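Local coordinates for sesquisabinene B synthase 2 (Santalum album, PDB 6A2A), which probably cyclises farnesyl diphosphate to sesquisabinene B, as a metal-dependent sesquiterpene synthase of sandalwood, at residues K246-F249 / N250-S254; F84-T87 / V88-L91; L58-A61 / D62-K65. All blocks are in the same frame, centred on the assembly; numbering follows the deposited sequence.

How the interactions relate
Taken from the N terminus, the three contacts come strictly in series: interaction 3 on helix 55-73, interaction 2 at the C-terminal end of the next helix, 78-90, and interaction 1 on the long helix 239-270. Each lies within one or two turns of its own helix, so none closes a loop, and none nests in or crosses another. They relate through packing. Interactions 3 and 1 touch directly, Leu60 and Ala61 resting on Leu247 and Ile251. Interaction 2 stays about 6 Å from interaction 1 at their nearest atoms, yet Phe84, Thr87 and Leu91 reach helix 239-270 just upstream of interaction 1, at Leu241 and Ala245. Helix 239-270 thus meets both N-terminal helices.

Interaction 1: residues K246-F249 / N250-S254; sequences KLDF and NIVQS
Two successive turns of the long helix 239-270 meet here, with Phe249 and Gln253 crossing at a slant on one flank and Asp248 and Val252 on another. CE1 of the Phe249 ring lies 3.9 Å from NE2 of Gln253, and the amide nitrogen comes in at the ring edge, near its plane, with the two planes standing 79° apart. That nitrogen is held by the carbonyls of Val556 and His559, so the ring flanks an amide that already has its acceptors. The Phe249 ring also takes a cation-pi contact from Arg221, which in addition donates to the Phe249 carbonyl. Replacing Phe249 by alanine would probably leave Arg221 without its aromatic partner and open a gap beside the Gln253 amide and Ile228.

In the all-helical architecture of plant terpene synthases this helix is covered by helix 220-232, helix 55-73 and the C-terminal tail. Its polar side chains turn outward, Asn250 and Gln253 to the C-terminal end of the chain, where OD1 of Asn250 accepts the backbone N-H of Ile561, and Asp248 to the loop holding Tyr95 and Gln96. Asp248 swings its carboxylate out with CG anti to N (chi1 -168°), where OD2 lies 3.7 Å from CG2 of Val252 while Tyr95 bonds the same oxygen and Gln96 holds OD1. Ile251 sets its longer branch beside its own backbone N (chi1 -68°), which puts CG1 3.3 Å from the carbonyl oxygen of Leu247. The backbone ladder is regular: Val252 N meets Asp248 O at 2.9 Å and Gln253 N meets Phe249 O at 2.8 Å. Ser254 OG turns back and donates to Ile251 O at 2.7 Å, in the carbonyl plane and on a lone pair.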
loop_
_atom_site.group_PDB
_atom_site.type_symbol
_atom_site.label_atom_id
_atom_site.label_comp_id
_atom_site.label_asym_id
_atom_site.label_seq_id
_atom_site.Cartn_x
_atom_site.Cartn_y
_atom_site.Cartn_z
ATOM N N LYS A 246 -17.554 -5.814 25.801
ATOM C CA LYS A 246 -16.267 -6.477 25.648
ATOM C C LYS A 246 -16.139 -7.118 24.267
ATOM O O LYS A 246 -15.066 -7.091 23.640
ATOM C CB LYS A 246 -16.073 -7.531 26.741
ATOM C CG LYS A 246 -16.022 -6.963 28.154
ATOM C CD LYS A 246 -15.745 -8.025 29.196
ATOM C CE LYS A 246 -15.599 -7.438 30.576
ATOM N NZ LYS A 246 -15.449 -8.511 31.586
ATOM N N LEU A 247 -17.220 -7.722 23.767
ATOM C CA LEU A 247 -17.168 -8.406 22.504
ATOM C C LEU A 247 -16.979 -7.403 21.350
ATOM O O LEU A 247 -16.168 -7.626 20.439
ATOM C CB LEU A 247 -18.490 -9.181 22.366
ATOM C CG LEU A 247 -18.529 -10.430 21.497
ATOM C CD1 LEU A 247 -17.443 -11.419 21.856
ATOM C CD2 LEU A 247 -19.884 -11.106 21.655
ATOM N N ASP A 248 -17.807 -6.381 21.338
ATOM C CA ASP A 248 -17.745 -5.327 20.330
ATOM C C ASP A 248 -16.387 -4.639 20.406
ATOM O O ASP A 248 -15.823 -4.329 19.353
ATOM C CB ASP A 248 -18.845 -4.338 20.467
ATOM C CG ASP A 248 -18.962 -3.413 19.257
ATOM O OD1 ASP A 248 -19.381 -3.889 18.176
ATOM O OD2 ASP A 248 -18.537 -2.233 19.398
ATOM N N PHE A 249 -15.864 -4.440 21.610
ATOM C CA PHE A 249 -14.535 -3.854 21.741
ATOM C C PHE A 249 -13.519 -4.686 20.977
ATOM O O PHE A 249 -12.776 -4.159 20.139
ATOM C CB PHE A 249 -14.087 -3.727 23.188
ATOM C CG PHE A 249 -12.899 -2.814 23.316
ATOM C CD1 PHE A 249 -11.621 -3.294 23.126
ATOM C CD2 PHE A 249 -13.074 -1.456 23.504
ATOM C CE1 PHE A 249 -10.539 -2.435 23.148
ATOM C CE2 PHE A 249 -11.983 -0.610 23.564
ATOM C CZ PHE A 249 -10.732 -1.095 23.362
ATOM N N ASN A 250 -13.493 -5.995 21.232
ATOM C CA ASN A 250 -12.541 -6.852 20.562
ATOM C C ASN A 250 -12.763 -6.873 19.040
ATOM O O ASN A 250 -11.764 -6.960 18.284
ATOM C CB ASN A 250 -12.553 -8.268 21.141
ATOM C CG ASN A 250 -11.939 -8.380 22.514
ATOM O OD1 ASN A 250 -11.397 -7.415 23.079
ATOM N ND2 ASN A 250 -12.043 -9.570 23.084
ATOM N N ILE A 251 -14.002 -6.816 18.563
ATOM C CA ILE A 251 -14.240 -6.876 17.130
ATOM C C ILE A 251 -13.692 -5.587 16.477
ATOM O O ILE A 251 -12.989 -5.651 15.477
ATOM C CB ILE A 251 -15.732 -7.073 16.830
ATOM C CG1 ILE A 251 -16.175 -8.467 17.293
ATOM C CG2 ILE A 251 -16.035 -6.828 15.368
ATOM C CD1 ILE A 251 -17.684 -8.659 17.305
ATOM N N VAL A 252 -14.030 -4.449 17.069
ATOM C CA VAL A 252 -13.513 -3.160 16.566
ATOM C C VAL A 252 -11.982 -3.205 16.640
ATOM O O VAL A 252 -11.332 -2.864 15.655
ATOM C CB VAL A 252 -14.078 -1.961 17.337
ATOM C CG1 VAL A 252 -13.464 -0.661 16.833
ATOM C CG2 VAL A 252 -15.581 -1.883 17.222
ATOM N N GLN A 253 -11.422 -3.661 17.740
ATOM C CA GLN A 253 -9.980 -3.725 17.868
ATOM C C GLN A 253 -9.371 -4.515 16.708
ATOM O O GLN A 253 -8.245 -4.190 16.275
ATOM C CB GLN A 253 -9.592 -4.311 19.217
ATOM C CG GLN A 253 -8.118 -4.315 19.497
ATOM C CD GLN A 253 -7.768 -5.084 20.745
ATOM O OE1 GLN A 253 -7.860 -6.314 20.769
ATOM N NE2 GLN A 253 -7.408 -4.373 21.800
ATOM N N SER A 254 -10.018 -5.617 16.267
ATOM C CA SER A 254 -9.436 -6.449 15.153
ATOM C C SER A 254 -9.358 -5.630 13.868
ATOM O O SER A 254 -8.434 -5.848 13.118
ATOM C CB SER A 254 -10.186 -7.764 14.884
ATOM O OG SER A 254 -11.442 -7.522 14.231
#

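Interaction 2: residues F84-T87 / V88-L91; sequences FIDT and VRRL
Phe84 and Val88 meet at a slant on one side of the last turns of helix 78-90, with CG2 of Val88 4.1 Å from CE2 of the ring. Val88 holds that methyl beside its own backbone N, which also brings CG2 to 3.3 Å from the carbonyl oxygen of Phe84. Thr87 and Leu91, by contrast, lie alongside each other and point the same way, CG2 of Thr87 3.8 Å from CD1 of Leu91. Thr87 can offer its methyl there because OG1 is turned back beside the backbone N (chi1 -58°), where it bonds the carbonyl of Glu83.

All this belongs to the helical N-terminal domain of the terpene synthase fold: Leu91 and Thr87 lean on Leu241 of helix 239-270, while Asp86 and Ile85 pack on helix 121-133. The charged flank works through water. Asp86 splits its carboxylate between two waters, each donating to one oxygen: the first, 2.7 Å from OD1, accepts from NH1 of Arg89 at 3.0 Å, and the second, 2.7 Å from OD2, accepts from NH1 of Arg90 at 2.9 Å. Both waters sit in the plane of their guanidinium, at its edge. Direct salt bridges go elsewhere, Asp86 to Arg129, Arg89 to Glu133 and Arg90 to Glu223, which knits the helix end to two neighbouring helices.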
loop_
_atom_site.group_PDB
_atom_site.type_symbol
_atom_site.label_atom_id
_atom_site.label_comp_id
_atom_site.label_asym_id
_atom_site.label_seq_id
_atom_site.Cartn_x
_atom_site.Cartn_y
_atom_site.Cartn_z
ATOM N N PHE A 84 -28.800 4.297 31.798
ATOM C CA PHE A 84 -28.469 3.217 30.984
ATOM C C PHE A 84 -27.855 3.717 29.662
ATOM O O PHE A 84 -26.835 3.161 29.217
ATOM C CB PHE A 84 -29.715 2.389 30.674
ATOM C CG PHE A 84 -29.448 1.052 30.064
ATOM C CD1 PHE A 84 -29.024 -0.004 30.846
ATOM C CD2 PHE A 84 -29.620 0.830 28.705
ATOM C CE1 PHE A 84 -28.764 -1.240 30.293
ATOM C CE2 PHE A 84 -29.355 -0.412 28.159
ATOM C CZ PHE A 84 -28.935 -1.450 28.957
ATOM N N ILE A 85 -28.472 4.724 29.052
ATOM C CA ILE A 85 -27.923 5.220 27.751
ATOM C C ILE A 85 -26.613 6.000 27.992
ATOM O O ILE A 85 -25.760 6.029 27.081
ATOM C CB ILE A 85 -28.970 6.042 26.971
ATOM C CG1 ILE A 85 -29.457 7.257 27.748
ATOM C CG2 ILE A 85 -30.130 5.164 26.520
ATOM C CD1 ILE A 85 -30.115 8.311 26.899
ATOM N N ASP A 86 -26.412 6.600 29.155
ATOM C CA ASP A 86 -25.098 7.185 29.555
ATOM C C ASP A 86 -24.042 6.091 29.612
ATOM O O ASP A 86 -22.985 6.235 29.090
ATOM C CB ASP A 86 -25.182 8.002 30.818
ATOM C CG ASP A 86 -23.947 8.896 31.030
ATOM O OD1 ASP A 86 -23.549 9.552 30.010
ATOM O OD2 ASP A 86 -23.433 9.001 32.188
ATOM N N THR A 87 -24.396 4.937 30.187
ATOM C CA THR A 87 -23.527 3.738 30.235
ATOM C C THR A 87 -23.210 3.199 28.845
ATOM O O THR A 87 -22.053 2.882 28.531
ATOM C CB THR A 87 -24.220 2.639 31.089
ATOM O OG1 THR A 87 -24.432 3.221 32.362
ATOM C CG2 THR A 87 -23.388 1.399 31.230
ATOM N N VAL A 88 -24.202 3.133 27.986
ATOM C CA VAL A 88 -24.000 2.657 26.622
ATOM C C VAL A 88 -22.962 3.549 25.912
ATOM O O VAL A 88 -22.079 3.087 25.264
ATOM C CB VAL A 88 -25.335 2.672 25.807
ATOM C CG1 VAL A 88 -25.120 2.397 24.343
ATOM C CG2 VAL A 88 -26.320 1.671 26.334
ATOM N N ARG A 89 -23.121 4.835 26.069
ATOM C CA ARG A 89 -22.220 5.805 25.450
ATOM C C ARG A 89 -20.813 5.649 25.968
ATOM O O ARG A 89 -19.862 5.609 25.259
ATOM C CB ARG A 89 -22.704 7.205 25.770
ATOM C CG ARG A 89 -21.770 8.327 25.370
ATOM C CD ARG A 89 -20.832 8.710 26.474
ATOM N NE ARG A 89 -19.903 9.770 26.131
ATOM C CZ ARG A 89 -20.137 11.050 26.292
ATOM N NH1 ARG A 89 -21.273 11.462 26.779
ATOM N NH2 ARG A 89 -19.219 11.923 25.983
ATOM N N ARG A 90 -20.741 5.491 27.271
ATOM C CA ARG A 90 -19.489 5.423 27.976
ATOM C C ARG A 90 -18.690 4.143 27.725
ATOM O O ARG A 90 -17.514 4.127 27.735
ATOM C CB ARG A 90 -19.707 5.761 29.426
ATOM C CG ARG A 90 -18.465 6.181 30.079
ATOM C CD ARG A 90 -18.674 6.862 31.385
ATOM N NE ARG A 90 -17.395 7.256 31.904
ATOM C CZ ARG A 90 -17.246 8.044 32.947
ATOM N NH1 ARG A 90 -18.307 8.477 33.569
ATOM N NH2 ARG A 90 -16.049 8.405 33.348
ATOM N N LEU A 91 -19.407 3.096 27.361
ATOM C CA LEU A 91 -18.840 1.856 26.957
ATOM C C LEU A 91 -18.357 1.881 25.476
ATOM O O LEU A 91 -17.866 0.905 25.009
ATOM C CB LEU A 91 -19.867 0.735 27.130
ATOM C CG LEU A 91 -20.126 0.316 28.560
ATOM C CD1 LEU A 91 -21.339 -0.570 28.655
ATOM C CD2 LEU A 91 -18.910 -0.309 29.207
HETATM O O HOH W 1 -23.895 10.272 27.445
HETATM O O HOH W 2 -21.235 8.173 33.471
#

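Interaction 3: residues L58-A61 / D62-K65; sequences LKLA and DKLK
Leu60 and Leu64 form the close-packed side of this part of helix 55-73. Their side chains meet at an angle, CD1 of Leu60 4.0 Å from CG of Leu64. Leu60 reaches forward because CG stands anti to its backbone N (chi1 179°), carrying the branch along the helix toward the next turn; CG of Leu64 rests 3.3 Å from the carbonyl oxygen of Leu60. The backbone bond beneath this pair is short and straight, Leu64 N to Leu60 O at 2.8 Å with an N-H...O angle of 169°. Ala61 continues the apolar side with nothing more than a methyl, which is consistent with the close approach of helix 239-270, Leu247 and Ile251 lying against it.

The solvent side is much looser. Lys63 brings NZ to 3.7 Å from CD1 of Leu60, so the ammonium end lies against a methyl of Leu60 without gaining a polar partner from it. Lys59 and Asp62 are both exposed, and their charged ends stay apart, NZ of Lys59 4.7 Å from OD2 of Asp62, too far for a salt bridge. The helix bond in this part is longer as well, Asp62 N to Leu58 O at 3.3 Å. Lys65 leaves that side altogether: its chain packs on Tyr244 of helix 239-270 and its NZ bonds the side-chain oxygen of Gln96, while CB stays 3.4 Å from the carbonyl oxygen of Ala61. This is an amphipathic helix of the N-terminal domain. Leu60 and Ala61 fasten it to helix 239-270, whereas the charged ends of Lys59, Asp62 and Lys63 on the exposed side, with no salt bridge among them, are likely to be held only loosely, while the apolar side is fixed by its packing.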
loop_
_atom_site.group_PDB
_atom_site.type_symbol
_atom_site.label_atom_id
_atom_site.label_comp_id
_atom_site.label_asym_id
_atom_site.label_seq_id
_atom_site.Cartn_x
_atom_site.Cartn_y
_atom_site.Cartn_z
ATOM N N LEU A 58 -18.460 -13.779 16.817
ATOM C CA LEU A 58 -19.190 -12.906 15.841
ATOM C C LEU A 58 -20.709 -13.095 15.921
ATOM O O LEU A 58 -21.472 -12.130 15.842
ATOM C CB LEU A 58 -18.720 -13.228 14.420
ATOM C CG LEU A 58 -17.625 -12.340 13.829
ATOM C CD1 LEU A 58 -16.790 -11.665 14.918
ATOM C CD2 LEU A 58 -16.744 -13.141 12.877
ATOM N N LYS A 59 -21.153 -14.347 15.972
ATOM C CA LYS A 59 -22.592 -14.655 16.009
ATOM C C LYS A 59 -23.157 -14.251 17.387
ATOM O O LYS A 59 -24.206 -13.657 17.458
ATOM C CB LYS A 59 -22.774 -16.131 15.618
ATOM C CG LYS A 59 -24.155 -16.738 15.826
ATOM C CD LYS A 59 -25.059 -16.697 14.603
ATOM C CE LYS A 59 -26.455 -16.198 14.920
ATOM N NZ LYS A 59 -26.426 -14.861 15.569
ATOM N N LEU A 60 -22.425 -14.497 18.465
ATOM C CA LEU A 60 -22.840 -14.060 19.792
ATOM C C LEU A 60 -22.961 -12.527 19.838
ATOM O O LEU A 60 -23.889 -11.979 20.462
ATOM C CB LEU A 60 -21.824 -14.581 20.804
ATOM C CG LEU A 60 -22.057 -14.209 22.265
ATOM C CD1 LEU A 60 -23.369 -14.782 22.806
ATOM C CD2 LEU A 60 -20.887 -14.688 23.106
ATOM N N ALA A 61 -22.057 -11.821 19.151
ATOM C CA ALA A 61 -22.122 -10.345 19.133
ATOM C C ALA A 61 -23.418 -9.849 18.476
ATOM O O ALA A 61 -24.057 -8.921 18.968
ATOM C CB ALA A 61 -20.897 -9.793 18.426
ATOM N N ASP A 62 -23.807 -10.439 17.352
ATOM C CA ASP A 62 -25.072 -10.015 16.702
ATOM C C ASP A 62 -26.273 -10.293 17.628
ATOM O O ASP A 62 -27.207 -9.490 17.698
ATOM C CB ASP A 62 -25.273 -10.713 15.363
ATOM C CG ASP A 62 -24.062 -10.558 14.436
ATOM O OD1 ASP A 62 -23.855 -9.450 13.909
ATOM O OD2 ASP A 62 -23.310 -11.545 14.251
ATOM N N LYS A 63 -26.199 -11.408 18.350
ATOM C CA LYS A 63 -27.285 -11.831 19.234
ATOM C C LYS A 63 -27.347 -10.866 20.413
ATOM O O LYS A 63 -28.400 -10.354 20.726
ATOM C CB LYS A 63 -27.107 -13.268 19.730
ATOM C CG LYS A 63 -28.199 -13.760 20.683
ATOM C CD LYS A 63 -28.088 -15.232 21.049
ATOM C CE LYS A 63 -28.085 -15.483 22.542
ATOM N NZ LYS A 63 -26.841 -16.180 22.952
ATOM N N LEU A 64 -26.203 -10.600 21.020
ATOM C CA LEU A 64 -26.178 -9.674 22.141
ATOM C C LEU A 64 -26.532 -8.251 21.700
ATOM O O LEU A 64 -27.128 -7.526 22.497
ATOM C CB LEU A 64 -24.813 -9.737 22.821
ATOM C CG LEU A 64 -24.503 -11.019 23.581
ATOM C CD1 LEU A 64 -23.275 -10.814 24.446
ATOM C CD2 LEU A 64 -25.677 -11.489 24.437
ATOM N N LYS A 65 -26.220 -7.844 20.467
ATOM C CA LYS A 65 -26.589 -6.496 20.011
ATOM C C LYS A 65 -28.110 -6.330 20.071
ATOM O O LYS A 65 -28.643 -5.320 20.542
ATOM C CB LYS A 65 -26.099 -6.210 18.583
ATOM C CG LYS A 65 -26.469 -4.817 18.099
ATOM C CD LYS A 65 -25.894 -4.408 16.755
ATOM C CE LYS A 65 -26.559 -3.134 16.282
ATOM N NZ LYS A 65 -25.858 -2.492 15.144
#